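Local coordinates for MdbA protein (Corynebacterium matruchotii ATCC 14266, PDB 6BO0) that probably catalyses thiol-disulfide exchange, forming disulfide bonds in exported proteins as a DsbA-like oxidoreductase of the thioredoxin superfamily, at residues K39-E45 / K73-M79; L66-V72 / W195-K200. One frame throughout, in Å; residues are numbered along the deposited sequence.

Contact 1 (K39-E45 / K73-M79)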
# COMPACT_ATOMS: atom_id res chain seq x y z
N LYS A 39 -3.46 -17.75 -5.66
CA LYS A 39 -4.49 -16.87 -6.18
C LYS A 39 -3.97 -15.43 -6.26
O LYS A 39 -3.27 -14.97 -5.37
CB LYS A 39 -5.69 -16.92 -5.26
CG LYS A 39 -6.45 -18.23 -5.35
CD LYS A 39 -7.61 -18.23 -4.39
CE LYS A 39 -8.64 -19.28 -4.72
NZ LYS A 39 -8.14 -20.66 -4.55
N THR A 40 -4.35 -14.73 -7.31
CA THR A 40 -4.00 -13.32 -7.46
C THR A 40 -5.09 -12.48 -6.80
O THR A 40 -6.25 -12.58 -7.16
CB THR A 40 -3.85 -12.95 -8.95
OG1 THR A 40 -2.77 -13.72 -9.50
CG2 THR A 40 -3.54 -11.48 -9.13
N VAL A 41 -4.69 -11.62 -5.86
CA VAL A 41 -5.62 -10.78 -5.14
C VAL A 41 -5.23 -9.33 -5.45
O VAL A 41 -4.18 -8.86 -5.04
CB VAL A 41 -5.61 -11.05 -3.63
CG1 VAL A 41 -6.64 -10.16 -2.93
CG2 VAL A 41 -5.88 -12.52 -3.35
N ASP A 42 -6.09 -8.63 -6.18
CA ASP A 42 -5.89 -7.21 -6.49
C ASP A 42 -6.65 -6.36 -5.48
O ASP A 42 -7.86 -6.56 -5.31
CB ASP A 42 -6.38 -6.91 -7.91
CG ASP A 42 -5.53 -7.57 -8.98
OD1 ASP A 42 -4.35 -7.23 -9.09
OD2 ASP A 42 -6.04 -8.44 -9.73
N ILE A 43 -5.94 -5.43 -4.85
CA ILE A 43 -6.53 -4.55 -3.85
C ILE A 43 -6.32 -3.11 -4.28
O ILE A 43 -5.20 -2.61 -4.30
CB ILE A 43 -5.91 -4.78 -2.46
CG1 ILE A 43 -6.05 -6.25 -2.07
CG2 ILE A 43 -6.52 -3.83 -1.42
CD1 ILE A 43 -5.43 -6.59 -0.74
N TYR A 44 -7.41 -2.46 -4.65
CA TYR A 44 -7.40 -1.07 -5.07
C TYR A 44 -7.70 -0.20 -3.86
O TYR A 44 -8.73 -0.35 -3.21
CB TYR A 44 -8.46 -0.84 -6.15
CG TYR A 44 -8.18 -1.61 -7.44
CD1 TYR A 44 -8.58 -2.92 -7.60
CD2 TYR A 44 -7.50 -1.01 -8.49
CE1 TYR A 44 -8.34 -3.60 -8.78
CE2 TYR A 44 -7.25 -1.67 -9.65
CZ TYR A 44 -7.66 -2.97 -9.79
OH TYR A 44 -7.38 -3.61 -10.98
N GLU A 45 -6.78 0.73 -3.56
CA GLU A 45 -6.90 1.52 -2.36
C GLU A 45 -6.26 2.90 -2.52
O GLU A 45 -5.43 3.11 -3.42
CB GLU A 45 -6.32 0.78 -1.16
CG GLU A 45 -4.82 0.53 -1.27
CD GLU A 45 -4.20 -0.18 -0.08
OE1 GLU A 45 -4.95 -0.83 0.67
OE2 GLU A 45 -2.95 -0.13 0.06
N LYS A 73 -0.88 -14.18 -4.09
CA LYS A 73 -0.01 -13.12 -4.56
C LYS A 73 -0.89 -11.88 -4.49
O LYS A 73 -1.91 -11.80 -5.17
CB LYS A 73 0.40 -13.38 -6.02
CG LYS A 73 1.11 -12.22 -6.71
CD LYS A 73 1.41 -12.50 -8.17
CE LYS A 73 2.68 -13.30 -8.33
NZ LYS A 73 2.97 -13.58 -9.77
N VAL A 74 -0.49 -10.89 -3.67
CA VAL A 74 -1.29 -9.68 -3.49
C VAL A 74 -0.69 -8.56 -4.33
O VAL A 74 0.52 -8.26 -4.22
CB VAL A 74 -1.38 -9.27 -2.01
CG1 VAL A 74 -1.92 -7.86 -1.85
CG2 VAL A 74 -2.25 -10.24 -1.23
N ASN A 75 -1.53 -7.96 -5.14
CA ASN A 75 -1.18 -6.73 -5.87
C ASN A 75 -1.85 -5.55 -5.18
O ASN A 75 -3.08 -5.37 -5.28
CB ASN A 75 -1.69 -6.84 -7.29
CG ASN A 75 -0.94 -7.84 -8.12
OD1 ASN A 75 0.26 -8.04 -7.97
ND2 ASN A 75 -1.65 -8.45 -9.06
N ILE A 76 -1.06 -4.73 -4.51
CA ILE A 76 -1.54 -3.47 -3.97
C ILE A 76 -1.55 -2.48 -5.12
O ILE A 76 -0.50 -2.19 -5.71
CB ILE A 76 -0.66 -2.96 -2.80
CG1 ILE A 76 -0.60 -3.98 -1.66
CG2 ILE A 76 -1.16 -1.59 -2.35
CD1 ILE A 76 -1.90 -4.26 -0.96
N ARG A 77 -2.75 -2.00 -5.45
CA ARG A 77 -2.98 -1.11 -6.58
C ARG A 77 -3.46 0.25 -6.06
O ARG A 77 -4.63 0.51 -5.89
CB ARG A 77 -3.97 -1.77 -7.54
CG ARG A 77 -3.38 -2.99 -8.22
CD ARG A 77 -4.26 -3.52 -9.33
NE ARG A 77 -3.67 -4.67 -10.02
CZ ARG A 77 -2.70 -4.61 -10.91
NH1 ARG A 77 -2.20 -3.44 -11.28
NH2 ARG A 77 -2.25 -5.72 -11.46
N THR A 78 -2.47 1.10 -5.80
CA THR A 78 -2.73 2.39 -5.21
C THR A 78 -3.32 3.36 -6.22
O THR A 78 -2.91 3.37 -7.38
CB THR A 78 -1.45 2.97 -4.60
OG1 THR A 78 -0.79 1.95 -3.86
CG2 THR A 78 -1.74 4.18 -3.68
N MET A 79 -4.28 4.16 -5.73
CA MET A 79 -4.97 5.18 -6.50
C MET A 79 -4.88 6.52 -5.76
O MET A 79 -4.43 6.58 -4.61
CB MET A 79 -6.42 4.77 -6.77
CG MET A 79 -6.50 3.51 -7.66
SD MET A 79 -8.11 3.10 -8.28
CE MET A 79 -8.84 3.00 -6.73
O HOH W 1 -3.75 -8.43 -11.78
O HOH W 2 -1.51 1.57 -1.28
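Asp-42 and Arg-77 form a salt bridge across two parallel strands whose backbones are already joined by a ladder of hydrogen bonds, each strand giving and receiving in turn. The ladder is straightest at Ile-43 N to Asn-75 O (170° at the hydrogen) and slackens at Glu-45 N to Arg-77 O (3.2 Å).

Asp-42 OD1 takes Arg-77 NE at 2.8 Å from above the carboxylate plane and Asn-75 ND2 at 3.0 Å from the opposite face, on the syn side; a water donates a third bond and also accepts from Arg-77 NH2. Arg-77 CB lies over one face of the Tyr-44 ring, 4.1 Å from the centroid, a CH-pi contact; the extended chain then runs alongside the ring, with Arg-77 CD 3.5 Å from Tyr-44 CZ. Asn-165 on helix 155-172 accepts from NH1.

On the other face lie beta-branched Val-41, Val-74, Ile-43 and Ile-76, suited to an extended chain; Ile-43 and Val-74 pack on Met-63 of helix 51-68, Val-41 on Trp-195. There Glu-45 OE1 pairs with Arg-113, and a water joins OE2 to Thr-78 OG1. With two N-H donors and a water on one oxygen, the buried Asp-42 is probably held as the carboxylate.

Contact 2 (L66-V72 / W195-K200)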
# COMPACT_ATOMS: atom_id res chain seq x y z
N LEU A 66 -1.61 -15.35 4.62
CA LEU A 66 -1.87 -15.94 3.32
C LEU A 66 -0.72 -15.69 2.35
O LEU A 66 -0.36 -16.57 1.58
CB LEU A 66 -3.20 -15.43 2.75
CG LEU A 66 -4.46 -15.85 3.50
CD1 LEU A 66 -5.63 -15.11 2.90
CD2 LEU A 66 -4.69 -17.35 3.45
N ILE A 67 -0.15 -14.48 2.38
CA ILE A 67 0.99 -14.19 1.50
C ILE A 67 2.19 -15.06 1.90
O ILE A 67 2.83 -15.75 1.08
CB ILE A 67 1.41 -12.71 1.57
CG1 ILE A 67 0.29 -11.78 1.08
CG2 ILE A 67 2.66 -12.48 0.68
CD1 ILE A 67 0.50 -10.33 1.46
N GLU A 68 2.50 -15.05 3.18
CA GLU A 68 3.69 -15.75 3.63
C GLU A 68 3.61 -17.24 3.29
O GLU A 68 4.60 -17.85 2.85
CB GLU A 68 3.86 -15.55 5.13
CG GLU A 68 4.33 -14.11 5.41
CD GLU A 68 4.58 -13.77 6.85
OE1 GLU A 68 4.18 -14.55 7.73
OE2 GLU A 68 5.19 -12.70 7.09
N ASP A 69 2.42 -17.81 3.45
CA ASP A 69 2.24 -19.24 3.24
C ASP A 69 2.14 -19.65 1.77
O ASP A 69 2.08 -20.84 1.49
CB ASP A 69 1.02 -19.69 4.02
CG ASP A 69 1.22 -19.60 5.53
OD1 ASP A 69 2.34 -19.22 6.01
OD2 ASP A 69 0.26 -19.89 6.24
N GLY A 70 2.12 -18.70 0.85
CA GLY A 70 2.11 -19.01 -0.56
C GLY A 70 0.72 -19.26 -1.11
O GLY A 70 0.58 -19.70 -2.26
N LYS A 71 -0.30 -18.82 -0.37
CA LYS A 71 -1.69 -19.01 -0.83
C LYS A 71 -2.16 -17.93 -1.80
O LYS A 71 -3.03 -18.19 -2.64
CB LYS A 71 -2.67 -19.07 0.36
CG LYS A 71 -2.38 -20.14 1.39
CD LYS A 71 -2.57 -21.55 0.86
CE LYS A 71 -4.04 -21.94 0.80
NZ LYS A 71 -4.24 -23.38 0.41
N VAL A 72 -1.58 -16.74 -1.70
CA VAL A 72 -1.96 -15.61 -2.52
C VAL A 72 -0.73 -14.81 -2.93
O VAL A 72 0.30 -14.80 -2.23
CB VAL A 72 -2.93 -14.63 -1.79
CG1 VAL A 72 -4.23 -15.33 -1.41
CG2 VAL A 72 -2.30 -13.99 -0.56
N TRP A 195 -12.60 -10.93 2.72
CA TRP A 195 -12.01 -11.63 1.59
C TRP A 195 -11.03 -12.73 1.97
O TRP A 195 -10.99 -13.75 1.29
CB TRP A 195 -11.42 -10.66 0.54
CG TRP A 195 -10.07 -10.08 0.84
CD1 TRP A 195 -9.80 -8.82 1.28
CD2 TRP A 195 -8.78 -10.74 0.72
NE1 TRP A 195 -8.47 -8.64 1.44
CE2 TRP A 195 -7.81 -9.80 1.11
CE3 TRP A 195 -8.36 -12.01 0.32
CZ2 TRP A 195 -6.45 -10.11 1.11
CZ3 TRP A 195 -7.04 -12.31 0.34
CH2 TRP A 195 -6.08 -11.37 0.73
N PRO A 196 -10.24 -12.57 3.06
CA PRO A 196 -9.30 -13.65 3.36
C PRO A 196 -10.01 -15.00 3.61
O PRO A 196 -9.45 -16.05 3.30
CB PRO A 196 -8.56 -13.14 4.59
CG PRO A 196 -8.54 -11.65 4.36
CD PRO A 196 -9.96 -11.40 3.91
N SER A 197 -11.24 -14.95 4.12
CA SER A 197 -12.00 -16.16 4.38
C SER A 197 -12.41 -16.89 3.10
O SER A 197 -12.91 -18.01 3.17
CB SER A 197 -13.23 -15.86 5.24
OG SER A 197 -14.23 -15.17 4.54
N GLN A 198 -12.25 -16.27 1.94
CA GLN A 198 -12.48 -16.98 0.65
C GLN A 198 -11.36 -17.88 0.24
O GLN A 198 -11.52 -18.68 -0.67
CB GLN A 198 -12.68 -15.97 -0.44
CG GLN A 198 -13.79 -15.03 -0.11
CD GLN A 198 -14.83 -14.88 -1.13
OE1 GLN A 198 -14.84 -15.54 -2.19
NE2 GLN A 198 -15.73 -13.99 -0.85
N ILE A 199 -10.20 -17.74 0.89
CA ILE A 199 -9.01 -18.43 0.48
C ILE A 199 -8.79 -19.63 1.40
O ILE A 199 -8.57 -19.48 2.60
CB ILE A 199 -7.78 -17.50 0.62
CG1 ILE A 199 -7.99 -16.16 -0.07
CG2 ILE A 199 -6.52 -18.21 0.09
CD1 ILE A 199 -8.13 -16.24 -1.56
N LYS A 200 -8.88 -20.83 0.85
CA LYS A 200 -8.72 -22.05 1.60
C LYS A 200 -7.44 -22.78 1.23
O LYS A 200 -6.87 -22.59 0.15
CB LYS A 200 -9.91 -22.99 1.38
CG LYS A 200 -11.27 -22.37 1.57
CD LYS A 200 -11.52 -21.87 2.99
CE LYS A 200 -12.83 -21.11 3.07
NZ LYS A 200 -12.97 -20.47 4.42
OXT LYS A 200 -7.03 -23.65 2.01
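The backbones of Lys-71 and Ile-199 pass with their CA atoms 7.5 Å apart, where the end of helix 51-68 faces the C-terminal tail. The helix closes in a Schellman motif: Gly-70, without a side chain, takes the positive phi of 86° that reverses the chain; its N bonds Ile-67 O, and Lys-71 N bonds Leu-66 O at 3.0 Å. In the other segment, 195-198 have helical backbone angles, and Ile-199 N reaches back to Pro-196 O.

Ile-199 is the hub of the apolar contact. Its CG2, anti to the backbone N, fits among Leu-66 CD2 (3.9 Å), Val-72 CG1 and Lys-71 CB. Branched aliphatic side chains suit this place because each offers several methyls to neighbours lying in different directions. The other Leu-66 methyl, CD1, meets Pro-196 CB at 3.9 Å, the two side chains crossing at about a right angle, and Trp-195 CZ3 at 4.0 Å.

In this thioredoxin-like fold the tail packs on the crossover between two parallel strands: Trp-195 also reaches Val-41 and Ile-43 of strand 39-45 and Met-63 of the helix. Pro-196 CD lies over one face of the indole, offset toward its rim.

At the exposed margin, in the conformer described here, Lys-71 NZ forms a salt bridge with the C-terminal carboxylate, 2.8 Å from Lys-200 O with a weak bond to OXT; a second conformer makes its permanence doubtful. Lys-200 NZ turns back to Ser-197 O at 2.8 Å.

Overall arrangement
From the N terminus, the chain passes strands 20-24 and 27-31 before strand 39-45, then helix 51-68, then strand 72-78. Contact 1 closes this beta-alpha-beta crossover by setting its two strands side by side in the sheet. Contact 2 closes a far longer loop: 122 residues, including the helices from 89-103 to 155-172 and strands 181-184 and 187-188, separate its segments. The two loops cross, since 66-72 lies inside the first and 195-200 beyond it. Their centres are about 13 Å apart, and they meet where Lys-39 touches Lys-71 and Ile-199. Together they join the central strands, the crossover helix and the C-terminal tail.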